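Local coordinates for STIL N-terminal domain-containing protein (Trichoplax adhaerens, PDB 5OI9) that probably supports centriole assembly as a STIL-type protein, with this N-terminal domain being the part likely to bind CEP85 and so promote PLK4 activation, at residues A[69-73]-A[107-111]; A[121-127]-A[169-175]; A[137-143]-A[322-326]. One frame throughout, in Å; residues are numbered along the deposited sequence.

All three interactions belong to one mixed sheet and the helices on it. Interactions 1 and 2 have centres about 13 Å apart and meet where strand 69-79 pairs antiparallel with strand 118-126: Phe71 N lies 2.7 Å from Leu122 O and Gln69 N lies 2.8 Å from Met124 O, both probable hydrogen bonds, while Leu73 CD1 packs 3.6 Å from Ile170 CD1. Interactions 2 and 3, with centres about 17 Å apart, meet where His171 CE1 lies 3.4 Å from Phe137 CZ; the helix of interaction 3 connects the two parallel strands of interaction 2. Interactions 1 and 3 do not touch, their nearest atoms being about 7 Å apart.

Interaction 1 (A[69-73]-A[107-111]); sequences QKFFL and LHVPT
Residues 69-73 form an extended strand, 107-111 a loop with a two-residue strand at 108-109; the touching parts, 70-72 and 108-110, run 23° apart in direction. The backbones stand too far apart to pair: Lys70 CA lies 8.4 Å from His108 CA, and Phe72 CA 6.6 Å from Pro110 CA.

Phe72 (chi1 m, chi2 -79°) points toward the second segment and makes the aromatic contacts. Its ring and that of His108 (chi1 t, chi2 57°) are near parallel, planes at 18° and centroids 4.7 Å apart, but slid so that they barely overlap; Phe72 CE2 is 3.4 Å from His108 NE2 and makes a van der Waals contact, also 3.4 Å, with the backbone C of Val109. The two segments come together through strand 85-97, which pairs antiparallel with both 69-79 and 108-109 in a branched part of the mixed sheet.

Apolar packing continues at Pro110, whose compact, restricted ring presents polarised C-H groups to an aromatic face: its CG sits 4.0 Å from the Phe72 ring centroid, 8° off the normal, in a CH-pi contact.

Among polar groups, Lys70 O lies 3.0 Å from His108 NE2. Lys70 CB starts toward His108, 4.2 Å from its CD2, but the long chain then leads NZ away to a hydrogen bond with Ser123 OG. Phe71 points the other way, to Phe92 and helix 45-61.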
loop_
_atom_site.group_PDB
_atom_site.type_symbol
_atom_site.label_atom_id
_atom_site.label_comp_id
_atom_site.label_asym_id
_atom_site.label_seq_id
_atom_site.Cartn_x
_atom_site.Cartn_y
_atom_site.Cartn_z
ATOM N N GLN A 69 -13.727 0.520 -22.134
ATOM C CA GLN A 69 -13.533 1.848 -21.581
ATOM C C GLN A 69 -12.544 1.808 -20.421
ATOM O O GLN A 69 -12.467 0.830 -19.673
ATOM C CB GLN A 69 -14.863 2.445 -21.113
ATOM C CG GLN A 69 -15.817 2.798 -22.240
ATOM C CD GLN A 69 -16.909 1.761 -22.435
ATOM O OE1 GLN A 69 -16.780 0.617 -22.003
ATOM N NE2 GLN A 69 -18.001 2.164 -23.072
ATOM N N LYS A 70 -11.787 2.893 -20.275
ATOM C CA LYS A 70 -10.769 3.020 -19.236
ATOM C C LYS A 70 -11.174 4.148 -18.297
ATOM O O LYS A 70 -11.181 5.319 -18.694
ATOM C CB LYS A 70 -9.397 3.296 -19.847
ATOM C CG LYS A 70 -8.895 2.219 -20.785
ATOM C CD LYS A 70 -8.553 0.943 -20.039
ATOM C CE LYS A 70 -7.820 -0.038 -20.942
ATOM N NZ LYS A 70 -7.370 -1.241 -20.189
ATOM N N PHE A 71 -11.502 3.799 -17.054
ATOM C CA PHE A 71 -11.835 4.798 -16.046
ATOM C C PHE A 71 -10.995 4.599 -14.792
ATOM O O PHE A 71 -10.061 3.791 -14.781
ATOM C CB PHE A 71 -13.319 4.737 -15.670
ATOM C CG PHE A 71 -14.256 4.914 -16.827
ATOM C CD1 PHE A 71 -14.304 6.109 -17.526
ATOM C CD2 PHE A 71 -15.113 3.890 -17.200
ATOM C CE1 PHE A 71 -15.175 6.274 -18.587
ATOM C CE2 PHE A 71 -15.990 4.050 -18.258
ATOM C CZ PHE A 71 -16.020 5.243 -18.953
ATOM N N PHE A 72 -11.331 5.324 -13.728
ATOM C CA PHE A 72 -10.722 5.129 -12.422
ATOM C C PHE A 72 -11.810 5.004 -11.367
ATOM O O PHE A 72 -12.843 5.677 -11.442
ATOM C CB PHE A 72 -9.778 6.288 -12.046
ATOM C CG PHE A 72 -8.575 6.410 -12.933
ATOM C CD1 PHE A 72 -7.486 5.570 -12.764
ATOM C CD2 PHE A 72 -8.527 7.369 -13.931
ATOM C CE1 PHE A 72 -6.373 5.679 -13.578
ATOM C CE2 PHE A 72 -7.417 7.484 -14.750
ATOM C CZ PHE A 72 -6.339 6.638 -14.573
ATOM N N LEU A 73 -11.578 4.127 -10.400
ATOM C CA LEU A 73 -12.272 4.174 -9.125
ATOM C C LEU A 73 -11.319 4.750 -8.086
ATOM O O LEU A 73 -10.103 4.561 -8.165
ATOM C CB LEU A 73 -12.758 2.786 -8.700
ATOM C CG LEU A 73 -13.847 2.152 -9.573
ATOM C CD1 LEU A 73 -14.272 0.802 -9.022
ATOM C CD2 LEU A 73 -15.048 3.079 -9.699
ATOM N N LEU A 107 -1.672 10.903 -21.955
ATOM C CA LEU A 107 -1.743 10.016 -20.804
ATOM C C LEU A 107 -3.100 10.167 -20.128
ATOM O O LEU A 107 -3.733 11.226 -20.192
ATOM C CB LEU A 107 -0.605 10.300 -19.812
ATOM C CG LEU A 107 -0.483 9.382 -18.590
ATOM C CD1 LEU A 107 -0.408 7.922 -19.014
ATOM C CD2 LEU A 107 0.721 9.760 -17.740
ATOM N N HIS A 108 -3.537 9.090 -19.479
ATOM C CA HIS A 108 -4.841 8.996 -18.832
ATOM C C HIS A 108 -4.637 9.011 -17.320
ATOM O O HIS A 108 -4.022 8.093 -16.766
ATOM C CB HIS A 108 -5.558 7.721 -19.282
ATOM C CG HIS A 108 -6.938 7.558 -18.721
ATOM N ND1 HIS A 108 -7.929 8.500 -18.891
ATOM C CD2 HIS A 108 -7.496 6.548 -18.014
ATOM C CE1 HIS A 108 -9.036 8.083 -18.301
ATOM N NE2 HIS A 108 -8.800 6.900 -17.762
ATOM N N VAL A 109 -5.144 10.049 -16.661
ATOM C CA VAL A 109 -4.915 10.259 -15.230
ATOM C C VAL A 109 -6.219 10.674 -14.566
ATOM O O VAL A 109 -7.153 11.140 -15.233
ATOM C CB VAL A 109 -3.829 11.326 -14.972
ATOM C CG1 VAL A 109 -2.474 10.851 -15.479
ATOM C CG2 VAL A 109 -4.219 12.652 -15.614
ATOM N N PRO A 110 -6.317 10.507 -13.243
ATOM C CA PRO A 110 -7.529 10.936 -12.535
ATOM C C PRO A 110 -7.752 12.438 -12.637
ATOM O O PRO A 110 -6.847 13.213 -12.958
ATOM C CB PRO A 110 -7.266 10.513 -11.084
ATOM C CG PRO A 110 -6.278 9.411 -11.185
ATOM C CD PRO A 110 -5.409 9.752 -12.359
ATOM N N THR A 111 -8.991 12.846 -12.348
ATOM C CA THR A 111 -9.363 14.255 -12.439
ATOM C C THR A 111 -8.559 15.101 -11.460
ATOM O O THR A 111 -7.810 15.999 -11.861
ATOM C CB THR A 111 -10.863 14.420 -12.185
ATOM O OG1 THR A 111 -11.602 13.853 -13.274
ATOM C CG2 THR A 111 -11.224 15.894 -12.043
#

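Interaction 2 (A[121-127]-A[169-175]); sequences PLSMQLA and KIHATYY
Strands 121-126 and 169-175 are parallel neighbours, axes 4.7 Å apart at closest and 16° off parallel, with Leu122 opposite Ile170, Met124 opposite Ala172 and Leu126 opposite Tyr174.

Six main-chain hydrogen bonds join them. Ile170 N donates to Pro121 O (3.1 Å), Ser123 N to Ile170 O (3.0 Å), Ala172 N to Ser123 O (2.8 Å), Gln125 N to Ala172 O (3.1 Å), Tyr174 N to Gln125 O (3.2 Å) and Ala127 N to Tyr174 O (2.7 Å). Proline suits position 121, where only its carbonyl is used here. Intervening residues bond outward: Leu122 and Met124 to Phe71 and Gln69, and Lys169, His171 and Thr173 to strand 180-192.

One face is apolar, under helix 45-61. Leu122 CD1 lies 3.7 Å from Ile170 CG2, the CE of selenomethionine Met124 3.6 Å from Tyr174 CD1, and Leu126 CA 4.0 Å from the Tyr174 ring centroid (chi1 p), a CH-pi contact. Small Ala172 leaves room for Met124, their CB atoms 3.9 Å apart.

The face of Ser123, Gln125, His171 and Thr173 is more polar: Ser123 OG bonds Lys70 NZ, and His171 bonds Glu141 and Ser135 weakly. With helix 139-155 connecting the parallel strands, this is a beta-alpha-beta crossover.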
loop_
_atom_site.group_PDB
_atom_site.type_symbol
_atom_site.label_atom_id
_atom_site.label_comp_id
_atom_site.label_asym_id
_atom_site.label_seq_id
_atom_site.Cartn_x
_atom_site.Cartn_y
_atom_site.Cartn_z
ATOM N N PRO A 121 -7.336 1.578 -11.439
ATOM C CA PRO A 121 -7.732 1.576 -12.853
ATOM C C PRO A 121 -8.933 0.668 -13.067
ATOM O O PRO A 121 -8.967 -0.468 -12.588
ATOM C CB PRO A 121 -6.483 1.050 -13.570
ATOM C CG PRO A 121 -5.355 1.307 -12.618
ATOM C CD PRO A 121 -5.943 1.143 -11.251
ATOM N N LEU A 122 -9.929 1.185 -13.780
ATOM C CA LEU A 122 -11.179 0.477 -14.022
ATOM C C LEU A 122 -11.353 0.270 -15.518
ATOM O O LEU A 122 -11.444 1.242 -16.276
ATOM C CB LEU A 122 -12.371 1.244 -13.449
ATOM C CG LEU A 122 -13.744 0.664 -13.792
ATOM C CD1 LEU A 122 -13.896 -0.725 -13.200
ATOM C CD2 LEU A 122 -14.858 1.583 -13.313
ATOM N N SER A 123 -11.391 -0.989 -15.938
ATOM C CA SER A 123 -11.681 -1.358 -17.315
ATOM C C SER A 123 -13.068 -1.974 -17.372
ATOM O O SER A 123 -13.360 -2.922 -16.635
ATOM C CB SER A 123 -10.645 -2.346 -17.857
ATOM O OG SER A 123 -9.391 -1.718 -18.057
HETATM N N MSE A 124 -13.925 -1.434 -18.230
HETATM C CA MSE A 124 -15.227 -2.054 -18.400
HETATM C C MSE A 124 -15.681 -2.129 -19.847
HETATM O O MSE A 124 -15.344 -1.280 -20.667
HETATM C CB MSE A 124 -16.280 -1.340 -17.548
HETATM C CG MSE A 124 -16.352 0.158 -17.666
HETATM SE SE MSE A 124 -17.417 0.811 -16.165
HETATM C CE MSE A 124 -18.848 -0.509 -16.208
ATOM N N GLN A 125 -16.438 -3.181 -20.146
ATOM C CA GLN A 125 -16.908 -3.452 -21.492
ATOM C C GLN A 125 -18.310 -4.038 -21.424
ATOM O O GLN A 125 -18.650 -4.779 -20.498
ATOM C CB GLN A 125 -15.978 -4.419 -22.235
ATOM C CG GLN A 125 -15.749 -5.740 -21.509
ATOM C CD GLN A 125 -14.991 -6.751 -22.353
ATOM O OE1 GLN A 125 -15.142 -6.793 -23.573
ATOM N NE2 GLN A 125 -14.165 -7.566 -21.703
ATOM N N LEU A 126 -19.120 -3.695 -22.421
ATOM C CA LEU A 126 -20.456 -4.260 -22.542
ATOM C C LEU A 126 -20.358 -5.723 -22.955
ATOM O O LEU A 126 -19.689 -6.056 -23.937
ATOM C CB LEU A 126 -21.269 -3.460 -23.561
ATOM C CG LEU A 126 -22.697 -3.907 -23.875
ATOM C CD1 LEU A 126 -23.598 -3.730 -22.663
ATOM C CD2 LEU A 126 -23.241 -3.135 -25.071
ATOM N N ALA A 127 -21.009 -6.599 -22.193
ATOM C CA ALA A 127 -21.000 -8.021 -22.516
ATOM C C ALA A 127 -21.715 -8.268 -23.837
ATOM O O ALA A 127 -22.728 -7.634 -24.141
ATOM C CB ALA A 127 -21.671 -8.828 -21.404
ATOM N N LYS A 169 -6.489 -3.339 -9.390
ATOM C CA LYS A 169 -7.191 -3.069 -10.638
ATOM C C LYS A 169 -8.529 -3.793 -10.618
ATOM O O LYS A 169 -8.705 -4.786 -9.909
ATOM C CB LYS A 169 -6.370 -3.511 -11.860
ATOM C CG LYS A 169 -4.992 -2.879 -11.949
ATOM C CD LYS A 169 -4.149 -3.536 -13.029
ATOM C CE LYS A 169 -4.688 -3.234 -14.418
ATOM N NZ LYS A 169 -4.558 -1.790 -14.756
ATOM N N ILE A 170 -9.477 -3.286 -11.408
ATOM C CA ILE A 170 -10.811 -3.872 -11.496
ATOM C C ILE A 170 -11.210 -3.990 -12.961
ATOM O O ILE A 170 -11.057 -3.038 -13.732
ATOM C CB ILE A 170 -11.856 -3.048 -10.718
ATOM C CG1 ILE A 170 -11.558 -3.095 -9.220
ATOM C CG2 ILE A 170 -13.260 -3.577 -10.982
ATOM C CD1 ILE A 170 -12.547 -2.327 -8.379
ATOM N N HIS A 171 -11.709 -5.165 -13.340
ATOM C CA HIS A 171 -12.357 -5.393 -14.627
ATOM C C HIS A 171 -13.848 -5.588 -14.391
ATOM O O HIS A 171 -14.245 -6.408 -13.554
ATOM C CB HIS A 171 -11.783 -6.622 -15.338
ATOM C CG HIS A 171 -10.330 -6.510 -15.681
ATOM N ND1 HIS A 171 -9.540 -7.611 -15.928
ATOM C CD2 HIS A 171 -9.526 -5.431 -15.826
ATOM C CE1 HIS A 171 -8.311 -7.216 -16.207
ATOM N NE2 HIS A 171 -8.276 -5.897 -16.152
ATOM N N ALA A 172 -14.671 -4.840 -15.122
ATOM C CA ALA A 172 -16.120 -4.915 -14.973
ATOM C C ALA A 172 -16.751 -5.204 -16.325
ATOM O O ALA A 172 -16.560 -4.445 -17.278
ATOM C CB ALA A 172 -16.682 -3.620 -14.380
ATOM N N THR A 173 -17.496 -6.296 -16.414
ATOM C CA THR A 173 -18.290 -6.602 -17.597
ATOM C C THR A 173 -19.755 -6.385 -17.246
ATOM O O THR A 173 -20.252 -6.960 -16.271
ATOM C CB THR A 173 -18.042 -8.031 -18.071
ATOM O OG1 THR A 173 -16.643 -8.209 -18.326
ATOM C CG2 THR A 173 -18.812 -8.304 -19.346
ATOM N N TYR A 174 -20.435 -5.539 -18.015
ATOM C CA TYR A 174 -21.803 -5.158 -17.701
ATOM C C TYR A 174 -22.735 -5.465 -18.866
ATOM O O TYR A 174 -22.308 -5.642 -20.011
ATOM C CB TYR A 174 -21.907 -3.670 -17.331
ATOM C CG TYR A 174 -21.665 -2.712 -18.479
ATOM C CD1 TYR A 174 -20.377 -2.421 -18.903
ATOM C CD2 TYR A 174 -22.725 -2.086 -19.126
ATOM C CE1 TYR A 174 -20.148 -1.544 -19.942
ATOM C CE2 TYR A 174 -22.505 -1.206 -20.169
ATOM C CZ TYR A 174 -21.215 -0.939 -20.572
ATOM O OH TYR A 174 -20.989 -0.063 -21.610
ATOM N N TYR A 175 -24.025 -5.523 -18.548
ATOM C CA TYR A 175 -25.064 -5.749 -19.539
ATOM C C TYR A 175 -26.327 -5.034 -19.087
ATOM O O TYR A 175 -26.647 -5.018 -17.895
ATOM C CB TYR A 175 -25.339 -7.243 -19.737
ATOM C CG TYR A 175 -26.222 -7.549 -20.925
ATOM C CD1 TYR A 175 -25.697 -7.589 -22.212
ATOM C CD2 TYR A 175 -27.578 -7.804 -20.764
ATOM C CE1 TYR A 175 -26.497 -7.869 -23.304
ATOM C CE2 TYR A 175 -28.388 -8.086 -21.852
ATOM C CZ TYR A 175 -27.840 -8.116 -23.118
ATOM O OH TYR A 175 -28.637 -8.396 -24.205
#

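Interaction 3 (A[137-143]-A[322-326])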
loop_
_atom_site.group_PDB
_atom_site.type_symbol
_atom_site.label_atom_id
_atom_site.label_comp_id
_atom_site.label_asym_id
_atom_site.label_seq_id
_atom_site.Cartn_x
_atom_site.Cartn_y
_atom_site.Cartn_z
ATOM N N PHE A 137 -7.788 -11.860 -15.439
ATOM C CA PHE A 137 -6.439 -11.376 -15.183
ATOM C C PHE A 137 -5.426 -12.463 -15.515
ATOM O O PHE A 137 -5.567 -13.610 -15.078
ATOM C CB PHE A 137 -6.287 -10.950 -13.721
ATOM C CG PHE A 137 -6.835 -9.585 -13.425
ATOM C CD1 PHE A 137 -6.045 -8.464 -13.600
ATOM C CD2 PHE A 137 -8.127 -9.423 -12.951
ATOM C CE1 PHE A 137 -6.530 -7.208 -13.324
ATOM C CE2 PHE A 137 -8.623 -8.158 -12.669
ATOM C CZ PHE A 137 -7.820 -7.049 -12.860
ATOM N N SER A 138 -4.403 -12.091 -16.276
ATOM C CA SER A 138 -3.309 -12.980 -16.637
ATOM C C SER A 138 -2.046 -12.557 -15.899
ATOM O O SER A 138 -1.953 -11.452 -15.361
ATOM C CB SER A 138 -3.067 -12.974 -18.149
ATOM O OG SER A 138 -2.600 -11.705 -18.570
ATOM N N ILE A 139 -1.058 -13.455 -15.880
ATOM C CA ILE A 139 0.169 -13.166 -15.144
ATOM C C ILE A 139 0.954 -12.044 -15.815
ATOM O O ILE A 139 1.685 -11.302 -15.145
ATOM C CB ILE A 139 1.006 -14.451 -14.984
ATOM C CG1 ILE A 139 2.219 -14.194 -14.088
ATOM C CG2 ILE A 139 1.431 -14.993 -16.337
ATOM C CD1 ILE A 139 1.855 -13.721 -12.696
ATOM N N SER A 140 0.802 -11.877 -17.132
ATOM C CA SER A 140 1.453 -10.760 -17.811
ATOM C C SER A 140 0.908 -9.426 -17.315
ATOM O O SER A 140 1.660 -8.456 -17.163
ATOM C CB SER A 140 1.274 -10.878 -19.324
ATOM O OG SER A 140 -0.079 -10.685 -19.696
ATOM N N GLU A 141 -0.399 -9.359 -17.057
ATOM C CA GLU A 141 -0.987 -8.135 -16.524
ATOM C C GLU A 141 -0.518 -7.876 -15.096
ATOM O O GLU A 141 -0.208 -6.735 -14.736
ATOM C CB GLU A 141 -2.512 -8.221 -16.593
ATOM C CG GLU A 141 -3.237 -6.912 -16.330
ATOM C CD GLU A 141 -4.734 -7.024 -16.561
ATOM O OE1 GLU A 141 -5.175 -8.052 -17.120
ATOM O OE2 GLU A 141 -5.469 -6.086 -16.182
ATOM N N TYR A 142 -0.455 -8.925 -14.271
ATOM C CA TYR A 142 0.078 -8.771 -12.921
ATOM C C TYR A 142 1.539 -8.344 -12.955
ATOM O O TYR A 142 1.969 -7.506 -12.153
ATOM C CB TYR A 142 -0.063 -10.078 -12.141
ATOM C CG TYR A 142 -1.478 -10.488 -11.786
ATOM C CD1 TYR A 142 -2.243 -9.737 -10.900
ATOM C CD2 TYR A 142 -2.033 -11.649 -12.303
ATOM C CE1 TYR A 142 -3.525 -10.120 -10.557
ATOM C CE2 TYR A 142 -3.318 -12.041 -11.968
ATOM C CZ TYR A 142 -4.057 -11.273 -11.092
ATOM O OH TYR A 142 -5.334 -11.657 -10.756
ATOM N N TYR A 143 2.320 -8.922 -13.872
ATOM C CA TYR A 143 3.746 -8.623 -13.947
ATOM C C TYR A 143 3.984 -7.158 -14.287
ATOM O O TYR A 143 4.819 -6.492 -13.664
ATOM C CB TYR A 143 4.414 -9.535 -14.980
ATOM C CG TYR A 143 5.843 -9.160 -15.308
ATOM C CD1 TYR A 143 6.895 -9.592 -14.512
ATOM C CD2 TYR A 143 6.140 -8.381 -16.420
ATOM C CE1 TYR A 143 8.201 -9.256 -14.809
ATOM C CE2 TYR A 143 7.443 -8.036 -16.724
ATOM C CZ TYR A 143 8.470 -8.477 -15.914
ATOM O OH TYR A 143 9.770 -8.138 -16.213
ATOM N N PHE A 322 6.413 -11.329 -6.206
ATOM C CA PHE A 322 5.195 -10.662 -5.769
ATOM C C PHE A 322 4.090 -11.672 -5.497
ATOM O O PHE A 322 4.041 -12.748 -6.097
ATOM C CB PHE A 322 4.713 -9.628 -6.800
ATOM C CG PHE A 322 4.475 -10.189 -8.177
ATOM C CD1 PHE A 322 3.225 -10.667 -8.540
ATOM C CD2 PHE A 322 5.493 -10.217 -9.116
ATOM C CE1 PHE A 322 3.001 -11.173 -9.809
ATOM C CE2 PHE A 322 5.274 -10.722 -10.388
ATOM C CZ PHE A 322 4.027 -11.200 -10.733
ATOM N N LEU A 323 3.210 -11.309 -4.570
ATOM C CA LEU A 323 1.959 -12.017 -4.363
ATOM C C LEU A 323 0.892 -11.421 -5.269
ATOM O O LEU A 323 0.917 -10.230 -5.584
ATOM C CB LEU A 323 1.503 -11.919 -2.907
ATOM C CG LEU A 323 2.555 -12.135 -1.823
ATOM C CD1 LEU A 323 1.968 -11.795 -0.466
ATOM C CD2 LEU A 323 3.053 -13.567 -1.853
ATOM N N TYR A 324 -0.055 -12.259 -5.682
ATOM C CA TYR A 324 -1.141 -11.781 -6.525
ATOM C C TYR A 324 -2.279 -12.785 -6.485
ATOM O O TYR A 324 -2.064 -13.976 -6.236
ATOM C CB TYR A 324 -0.680 -11.563 -7.970
ATOM C CG TYR A 324 -0.332 -12.841 -8.695
ATOM C CD1 TYR A 324 0.858 -13.510 -8.435
ATOM C CD2 TYR A 324 -1.193 -13.379 -9.639
ATOM C CE1 TYR A 324 1.179 -14.679 -9.099
ATOM C CE2 TYR A 324 -0.878 -14.540 -10.316
ATOM C CZ TYR A 324 0.307 -15.191 -10.038
ATOM O OH TYR A 324 0.622 -16.352 -10.703
ATOM N N CYS A 325 -3.493 -12.283 -6.712
ATOM C CA CYS A 325 -4.661 -13.130 -6.935
ATOM C C CYS A 325 -5.833 -12.262 -7.364
ATOM O O CYS A 325 -5.712 -11.032 -7.417
ATOM C CB CYS A 325 -5.037 -13.926 -5.686
ATOM S SG CYS A 325 -5.979 -12.998 -4.465
ATOM N N GLN A 326 -6.968 -12.883 -7.672
ATOM C CA GLN A 326 -8.145 -12.132 -8.065
ATOM C C GLN A 326 -9.368 -12.685 -7.349
ATOM O O GLN A 326 -9.373 -13.816 -6.853
ATOM C CB GLN A 326 -8.361 -12.167 -9.581
ATOM C CG GLN A 326 -8.729 -13.535 -10.117
ATOM C CD GLN A 326 -9.282 -13.476 -11.526
ATOM O OE1 GLN A 326 -8.614 -13.015 -12.451
ATOM N NE2 GLN A 326 -10.519 -13.935 -11.695
#
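This is a helix-on-sheet contact, in which the start of helix 139-155 lies against strand 322-326, the opening part of strand 322-334. The helix and strand segments run 131° apart, with axes 9.9 Å apart at closest, so side chains rather than backbones span the gap. Strand 180-192 pairs with strand 322-334, and its Val190 touches both Tyr142 and Tyr324, placing the contact on the sheet surface.

Aromatic rings do most of the work. Tyr142 and Tyr324 meet obliquely, centroids 4.7 Å apart and planes at 49°, with Tyr142 CD2 3.3 Å from Tyr324 CD2; Tyr324 CB also sits over the face of the Tyr142 ring, 4.1 Å from its centroid. Ile139, beta-branched and apolar, extends its delta methyl (chi1 t, chi2 p) against the face of Tyr324 and the edge of Phe322: CD1 makes a second CH-pi contact, 3.8 Å from the Tyr324 ring centroid, and lies 3.9 Å from Phe322 CZ. Phe322 also packs against the helix, its CE1 4.0 Å from Tyr142 CB.

At the helix start, Ser138 occupies the N-cap position, its O accepting from Tyr142 N at 3.1 Å. Just before it, Phe137 N donates a weak hydrogen bond to Gln326 OE1 (3.3 Å), while the Phe137 ring stacks on His171.

The one clear hydrogen bond across the segments is thus weak, and contacts between apolar and aromatic surfaces dominate: CH-pi and methyl-ring packing, with 386 Å² buried, hold the helix start on the strand.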